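Local structure of fatty acid synthase 1, isoform A (Drosophila melanogaster, 6FN6) at residues 300-312 with 332-344. The protein probably builds long-chain saturated fatty acids from acetyl-CoA and malonyl-CoA using NADPH, this chain being its dehydratase, enoylreductase and ketoreductase modifying region. Numbering follows the deposited sequence.
Sequences GAVKLKGVELANG and VLTGDVAVVTSNN
Val307, Leu309 and Val340, all buried, form the dense part of this contact between strands 303-309 and 334-341. CG2 of Val340 meets Val307 CB at 3.9 Å, and its CB meets Leu309 CD2 at 4.0 Å, the leucine lying alongside the valine. On the opposite face Ala310 CB touches Val339 CG1 at 3.8 Å. The axes of the two strand segments run at 13° to each other, and eight backbone bonds, from Thr334 N to Val302 O through Ala310 N to Val340 O, define a parallel ladder. Gly306 N to Asp336 O is nearly straight (3.0 Å, 175° at the hydrogen).

The solvent side begins where Lys303, exposed, and Thr334, partly exposed, run side by side; they touch at Lys303 CE and Thr334 OG1, 3.3 Å apart. Further along, Lys305 lies beside Asp336, its CG anti to the backbone N (chi1 -168°), which with the extended chain carries CE past Asp336 OD2 (3.4 Å) and NZ on to Glu371 and Gln372 O. NZ is 4.6 Å from Asp336 OD2, too far for a salt bridge, and Asp336 pairs instead with Arg359. A leucine in place of Lys305 would probably leave Glu371 without its cationic mate and Gln372 O without this donor. Beyond the strands, Asn311 OD1 accepts Ser342 N (2.7 Å) in the plane of its amide carbonyl, but both residues are poorly ordered.

The strand order 359-362, 334-341, 303-309, 374-380, 402-409, 438-445, 426-433, with 438-445 antiparallel to both its neighbours, is consistent with the pseudo-methyltransferase domain of animal synthases. Helix 320-329 makes the beta-alpha-beta crossover, lying against Leu304, Leu333, Val337 and Val339; helix 346-353 meets Val339 and Thr341, while strands 374-380 and 359-362 flank the pair.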
ATOM      1  N   GLY A 300     -38.906 -57.470 -27.644  1.00 79.18           N
ATOM      2  CA  GLY A 300     -38.437 -56.101 -27.738  1.00 78.76           C
ATOM      3  C   GLY A 300     -39.411 -55.121 -27.115  1.00 77.93           C
ATOM      4  O   GLY A 300     -39.862 -54.181 -27.769  1.00 79.08           O
ATOM      5  N   ALA A 301     -39.731 -55.341 -25.843  1.00 54.81           N
ATOM      6  CA  ALA A 301     -40.657 -54.467 -25.133  1.00 52.57           C
ATOM      7  C   ALA A 301     -39.968 -53.189 -24.666  1.00 49.76           C
ATOM      8  O   ALA A 301     -38.895 -53.233 -24.066  1.00 45.22           O
ATOM      9  CB  ALA A 301     -41.269 -55.199 -23.946  1.00 53.69           C
ATOM     10  N   VAL A 302     -40.593 -52.052 -24.954  1.00 63.76           N
ATOM     11  CA  VAL A 302     -40.074 -50.756 -24.535  1.00 59.98           C
ATOM     12  C   VAL A 302     -40.714 -50.344 -23.209  1.00 57.47           C
ATOM     13  O   VAL A 302     -40.127 -49.585 -22.438  1.00 58.75           O
ATOM     14  CB  VAL A 302     -40.291 -49.678 -25.618  1.00 59.68           C
ATOM     15  CG1 VAL A 302     -41.764 -49.522 -25.943  1.00 62.17           C
ATOM     16  CG2 VAL A 302     -39.693 -48.349 -25.179  1.00 60.86           C
ATOM     17  N   LYS A 303     -41.926 -50.834 -22.958  1.00 65.87           N
ATOM     18  CA  LYS A 303     -42.598 -50.599 -21.684  1.00 67.67           C
ATOM     19  C   LYS A 303     -42.891 -51.918 -20.977  1.00 66.54           C
ATOM     20  O   LYS A 303     -43.323 -52.889 -21.601  1.00 70.09           O
ATOM     21  CB  LYS A 303     -43.906 -49.827 -21.888  1.00 71.41           C
ATOM     22  CG  LYS A 303     -43.783 -48.311 -21.816  1.00 75.25           C
ATOM     23  CD  LYS A 303     -43.389 -47.703 -23.150  1.00 78.65           C
ATOM     24  CE  LYS A 303     -43.347 -46.181 -23.076  1.00 81.45           C
ATOM     25  NZ  LYS A 303     -43.033 -45.557 -24.392  1.00 81.98           N
ATOM     26  N   LEU A 304     -42.643 -51.944 -19.671  1.00 49.52           N
ATOM     27  CA  LEU A 304     -42.873 -53.135 -18.859  1.00 50.05           C
ATOM     28  C   LEU A 304     -43.945 -52.879 -17.797  1.00 53.58           C
ATOM     29  O   LEU A 304     -43.761 -52.050 -16.905  1.00 54.72           O
ATOM     30  CB  LEU A 304     -41.573 -53.582 -18.194  1.00 47.99           C
ATOM     31  CG  LEU A 304     -41.498 -55.066 -17.832  1.00 50.25           C
ATOM     32  CD1 LEU A 304     -41.362 -55.910 -19.087  1.00 51.76           C
ATOM     33  CD2 LEU A 304     -40.345 -55.328 -16.876  1.00 50.00           C
ATOM     34  N   LYS A 305     -45.062 -53.592 -17.902  1.00 57.70           N
ATOM     35  CA  LYS A 305     -46.198 -53.396 -17.003  1.00 58.97           C
ATOM     36  C   LYS A 305     -46.202 -54.422 -15.872  1.00 56.99           C
ATOM     37  O   LYS A 305     -46.000 -55.611 -16.103  1.00 57.24           O
ATOM     38  CB  LYS A 305     -47.510 -53.478 -17.785  1.00 61.07           C
ATOM     39  CG  LYS A 305     -48.733 -53.005 -17.010  1.00 63.81           C
ATOM     40  CD  LYS A 305     -49.989 -53.095 -17.865  1.00 65.61           C
ATOM     41  CE  LYS A 305     -51.172 -52.401 -17.208  1.00 67.91           C
ATOM     42  NZ  LYS A 305     -52.451 -52.712 -17.909  1.00 70.26           N
ATOM     43  N   GLY A 306     -46.432 -53.953 -14.649  1.00 58.44           N
ATOM     44  CA  GLY A 306     -46.502 -54.834 -13.496  1.00 60.11           C
ATOM     45  C   GLY A 306     -47.344 -54.276 -12.364  1.00 62.95           C
ATOM     46  O   GLY A 306     -47.652 -53.085 -12.338  1.00 63.86           O
ATOM     47  N   VAL A 307     -47.732 -55.141 -11.430  1.00 61.68           N
ATOM     48  CA  VAL A 307     -48.520 -54.722 -10.276  1.00 63.44           C
ATOM     49  C   VAL A 307     -48.048 -55.446  -9.020  1.00 62.09           C
ATOM     50  O   VAL A 307     -47.397 -56.487  -9.103  1.00 57.11           O
ATOM     51  CB  VAL A 307     -50.026 -54.969 -10.508  1.00 63.73           C
ATOM     52  CG1 VAL A 307     -50.519 -54.182 -11.712  1.00 62.58           C
ATOM     53  CG2 VAL A 307     -50.310 -56.454 -10.688  1.00 65.81           C
ATOM     54  N   GLU A 308     -48.380 -54.888  -7.859  1.00 68.97           N
ATOM     55  CA  GLU A 308     -48.073 -55.526  -6.583  1.00 69.01           C
ATOM     56  C   GLU A 308     -49.319 -55.632  -5.713  1.00 71.68           C
ATOM     57  O   GLU A 308     -49.922 -54.624  -5.345  1.00 76.44           O
ATOM     58  CB  GLU A 308     -46.981 -54.756  -5.834  1.00 69.89           C
ATOM     59  CG  GLU A 308     -46.902 -55.092  -4.345  1.00 74.23           C
ATOM     60  CD  GLU A 308     -45.678 -54.505  -3.670  1.00 77.33           C
ATOM     61  OE1 GLU A 308     -45.169 -53.467  -4.144  1.00 76.95           O
ATOM     62  OE2 GLU A 308     -45.221 -55.081  -2.658  1.00 80.55           O
ATOM     63  N   LEU A 309     -49.697 -56.864  -5.393  1.00 50.97           N
ATOM     64  CA  LEU A 309     -50.828 -57.124  -4.513  1.00 56.34           C
ATOM     65  C   LEU A 309     -50.433 -56.832  -3.065  1.00 62.56           C
ATOM     66  O   LEU A 309     -49.456 -57.383  -2.558  1.00 61.72           O
ATOM     67  CB  LEU A 309     -51.300 -58.568  -4.672  1.00 57.89           C
ATOM     68  CG  LEU A 309     -51.649 -58.962  -6.111  1.00 59.35           C
ATOM     69  CD1 LEU A 309     -51.954 -60.447  -6.209  1.00 63.99           C
ATOM     70  CD2 LEU A 309     -52.820 -58.141  -6.640  1.00 59.99           C
ATOM     71  N   ALA A 310     -51.198 -55.962  -2.409  1.00 84.55           N
ATOM     72  CA  ALA A 310     -50.848 -55.470  -1.077  1.00 88.55           C
ATOM     73  C   ALA A 310     -51.982 -55.630  -0.064  1.00 94.21           C
ATOM     74  O   ALA A 310     -52.264 -54.709   0.701  1.00 93.58           O
ATOM     75  CB  ALA A 310     -50.431 -54.007  -1.161  1.00 89.20           C
ATOM     76  N   ASN A 311     -52.628 -56.792  -0.053  1.00117.09           N
ATOM     77  CA  ASN A 311     -53.715 -57.038   0.892  1.00123.85           C
ATOM     78  C   ASN A 311     -53.192 -57.573   2.222  1.00122.72           C
ATOM     79  O   ASN A 311     -52.560 -58.627   2.271  1.00121.95           O
ATOM     80  CB  ASN A 311     -54.718 -58.034   0.306  1.00130.24           C
ATOM     81  CG  ASN A 311     -55.558 -57.434  -0.801  1.00132.63           C
ATOM     82  OD1 ASN A 311     -55.696 -56.216  -0.901  1.00130.91           O
ATOM     83  ND2 ASN A 311     -56.131 -58.293  -1.638  1.00132.73           N
ATOM     84  N   GLY A 312     -53.461 -56.841   3.301  1.00 97.77           N
ATOM     85  CA  GLY A 312     -53.028 -57.250   4.626  1.00 96.90           C
ATOM     86  C   GLY A 312     -51.554 -57.006   4.874  1.00 97.53           C
ATOM     87  O   GLY A 312     -50.893 -57.781   5.566  1.00102.05           O
ATOM     88  N   VAL A 332     -33.426 -47.579 -22.291  1.00101.14           N
ATOM     89  CA  VAL A 332     -34.551 -47.532 -23.226  1.00 99.96           C
ATOM     90  C   VAL A 332     -35.675 -48.460 -22.757  1.00 94.05           C
ATOM     91  O   VAL A 332     -36.163 -49.311 -23.499  1.00 94.79           O
ATOM     92  CB  VAL A 332     -34.093 -47.863 -24.675  1.00100.47           C
ATOM     93  CG1 VAL A 332     -33.579 -49.306 -24.805  1.00101.79           C
ATOM     94  CG2 VAL A 332     -35.215 -47.581 -25.676  1.00102.21           C
ATOM     95  N   LEU A 333     -36.094 -48.268 -21.510  1.00 56.16           N
ATOM     96  CA  LEU A 333     -37.177 -49.055 -20.940  1.00 53.60           C
ATOM     97  C   LEU A 333     -37.829 -48.297 -19.792  1.00 58.19           C
ATOM     98  O   LEU A 333     -37.151 -47.842 -18.871  1.00 58.11           O
ATOM     99  CB  LEU A 333     -36.647 -50.405 -20.446  1.00 50.75           C
ATOM    100  CG  LEU A 333     -37.672 -51.430 -19.953  1.00 53.12           C
ATOM    101  CD1 LEU A 333     -38.400 -52.075 -21.118  1.00 55.62           C
ATOM    102  CD2 LEU A 333     -36.999 -52.482 -19.088  1.00 54.63           C
ATOM    103  N   THR A 334     -39.149 -48.169 -19.854  1.00 61.95           N
ATOM    104  CA  THR A 334     -39.908 -47.502 -18.803  1.00 63.27           C
ATOM    105  C   THR A 334     -40.950 -48.464 -18.246  1.00 55.95           C
ATOM    106  O   THR A 334     -41.387 -49.382 -18.940  1.00 57.31           O
ATOM    107  CB  THR A 334     -40.595 -46.225 -19.318  1.00 68.69           C
ATOM    108  OG1 THR A 334     -41.325 -46.517 -20.515  1.00 68.94           O
ATOM    109  CG2 THR A 334     -39.561 -45.148 -19.606  1.00 69.34           C
ATOM    110  N   GLY A 335     -41.344 -48.252 -16.995  1.00 57.94           N
ATOM    111  CA  GLY A 335     -42.222 -49.182 -16.310  1.00 52.08           C
ATOM    112  C   GLY A 335     -43.565 -48.607 -15.912  1.00 47.72           C
ATOM    113  O   GLY A 335     -43.674 -47.434 -15.556  1.00 47.26           O
ATOM    114  N   ASP A 336     -44.596 -49.444 -15.993  1.00 65.02           N
ATOM    115  CA  ASP A 336     -45.917 -49.097 -15.491  1.00 68.86           C
ATOM    116  C   ASP A 336     -46.236 -49.980 -14.296  1.00 65.62           C
ATOM    117  O   ASP A 336     -46.849 -51.037 -14.441  1.00 66.86           O
ATOM    118  CB  ASP A 336     -46.979 -49.270 -16.576  1.00 77.37           C
ATOM    119  CG  ASP A 336     -48.385 -49.039 -16.057  1.00 82.30           C
ATOM    120  OD1 ASP A 336     -48.540 -48.272 -15.082  1.00 82.56           O
ATOM    121  OD2 ASP A 336     -49.335 -49.616 -16.628  1.00 83.07           O
ATOM    122  N   VAL A 337     -45.810 -49.546 -13.116  1.00 54.14           N
ATOM    123  CA  VAL A 337     -45.998 -50.326 -11.901  1.00 49.71           C
ATOM    124  C   VAL A 337     -47.103 -49.699 -11.066  1.00 50.50           C
ATOM    125  O   VAL A 337     -47.169 -48.479 -10.922  1.00 51.98           O
ATOM    126  CB  VAL A 337     -44.689 -50.432 -11.098  1.00 46.75           C
ATOM    127  CG1 VAL A 337     -44.898 -51.257  -9.834  1.00 46.19           C
ATOM    128  CG2 VAL A 337     -43.588 -51.032 -11.955  1.00 42.49           C
ATOM    129  N   ALA A 338     -47.975 -50.542 -10.527  1.00 66.89           N
ATOM    130  CA  ALA A 338     -49.079 -50.081  -9.697  1.00 69.78           C
ATOM    131  C   ALA A 338     -49.186 -50.935  -8.441  1.00 74.30           C
ATOM    132  O   ALA A 338     -48.715 -52.072  -8.412  1.00 73.58           O
ATOM    133  CB  ALA A 338     -50.383 -50.117 -10.477  1.00 70.35           C
ATOM    134  N   VAL A 339     -49.797 -50.377  -7.402  1.00 76.64           N
ATOM    135  CA  VAL A 339     -50.064 -51.131  -6.187  1.00 76.26           C
ATOM    136  C   VAL A 339     -51.566 -51.344  -6.081  1.00 81.07           C
ATOM    137  O   VAL A 339     -52.340 -50.388  -6.031  1.00 82.94           O
ATOM    138  CB  VAL A 339     -49.513 -50.418  -4.941  1.00 77.89           C
ATOM    139  CG1 VAL A 339     -49.764 -51.253  -3.689  1.00 78.19           C
ATOM    140  CG2 VAL A 339     -48.028 -50.133  -5.104  1.00 75.11           C
ATOM    141  N   VAL A 340     -51.968 -52.609  -6.045  1.00 77.82           N
ATOM    142  CA  VAL A 340     -53.375 -52.970  -5.983  1.00 83.21           C
ATOM    143  C   VAL A 340     -53.768 -53.216  -4.535  1.00 88.75           C
ATOM    144  O   VAL A 340     -53.068 -53.916  -3.803  1.00 88.89           O
ATOM    145  CB  VAL A 340     -53.678 -54.202  -6.849  1.00 80.65           C
ATOM    146  CG1 VAL A 340     -55.179 -54.416  -6.952  1.00 81.56           C
ATOM    147  CG2 VAL A 340     -53.060 -54.051  -8.232  1.00 78.77           C
ATOM    148  N   THR A 341     -54.891 -52.637  -4.126  1.00 80.83           N
ATOM    149  CA  THR A 341     -55.362 -52.769  -2.753  1.00 85.37           C
ATOM    150  C   THR A 341     -56.835 -53.154  -2.732  1.00 87.54           C
ATOM    151  O   THR A 341     -57.653 -52.574  -3.446  1.00 86.10           O
ATOM    152  CB  THR A 341     -55.162 -51.465  -1.956  1.00 90.09           C
ATOM    153  OG1 THR A 341     -55.634 -51.646  -0.614  1.00 94.12           O
ATOM    154  CG2 THR A 341     -55.914 -50.302  -2.605  1.00 92.06           C
ATOM    155  N   SER A 342     -57.160 -54.146  -1.909  1.00125.42           N
ATOM    156  CA  SER A 342     -58.532 -54.600  -1.757  1.00126.41           C
ATOM    157  C   SER A 342     -59.162 -54.011  -0.500  1.00126.68           C
ATOM    158  O   SER A 342     -60.374 -54.107  -0.303  1.00127.76           O
ATOM    159  CB  SER A 342     -58.582 -56.129  -1.702  1.00124.46           C
ATOM    160  OG  SER A 342     -59.916 -56.596  -1.627  1.00126.17           O
ATOM    161  N   ASN A 343     -58.338 -53.405   0.350  1.00100.13           N
ATOM    162  CA  ASN A 343     -58.815 -52.911   1.635  1.00104.97           C
ATOM    163  C   ASN A 343     -59.156 -51.422   1.558  1.00106.83           C
ATOM    164  O   ASN A 343     -59.296 -50.758   2.586  1.00103.62           O
ATOM    165  CB  ASN A 343     -57.768 -53.159   2.723  1.00109.21           C
ATOM    166  CG  ASN A 343     -57.395 -54.626   2.850  1.00114.69           C
ATOM    167  OD1 ASN A 343     -56.215 -54.976   2.895  1.00115.60           O
ATOM    168  ND2 ASN A 343     -58.402 -55.492   2.900  1.00117.22           N
ATOM    169  N   ASN A 344     -59.287 -50.913   0.336  1.00130.66           N
ATOM    170  CA  ASN A 344     -59.738 -49.542   0.093  1.00138.44           C
ATOM    171  C   ASN A 344     -59.087 -48.518   1.025  1.00136.94           C
ATOM    172  O   ASN A 344     -59.763 -47.646   1.575  1.00139.82           O
ATOM    173  CB  ASN A 344     -61.261 -49.471   0.214  1.00144.85           C
ATOM    174  CG  ASN A 344     -61.961 -50.371  -0.790  1.00146.51           C
ATOM    175  OD1 ASN A 344     -62.755 -51.235  -0.420  1.00149.03           O
ATOM    176  ND2 ASN A 344     -61.655 -50.179  -2.070  1.00145.59           N
TER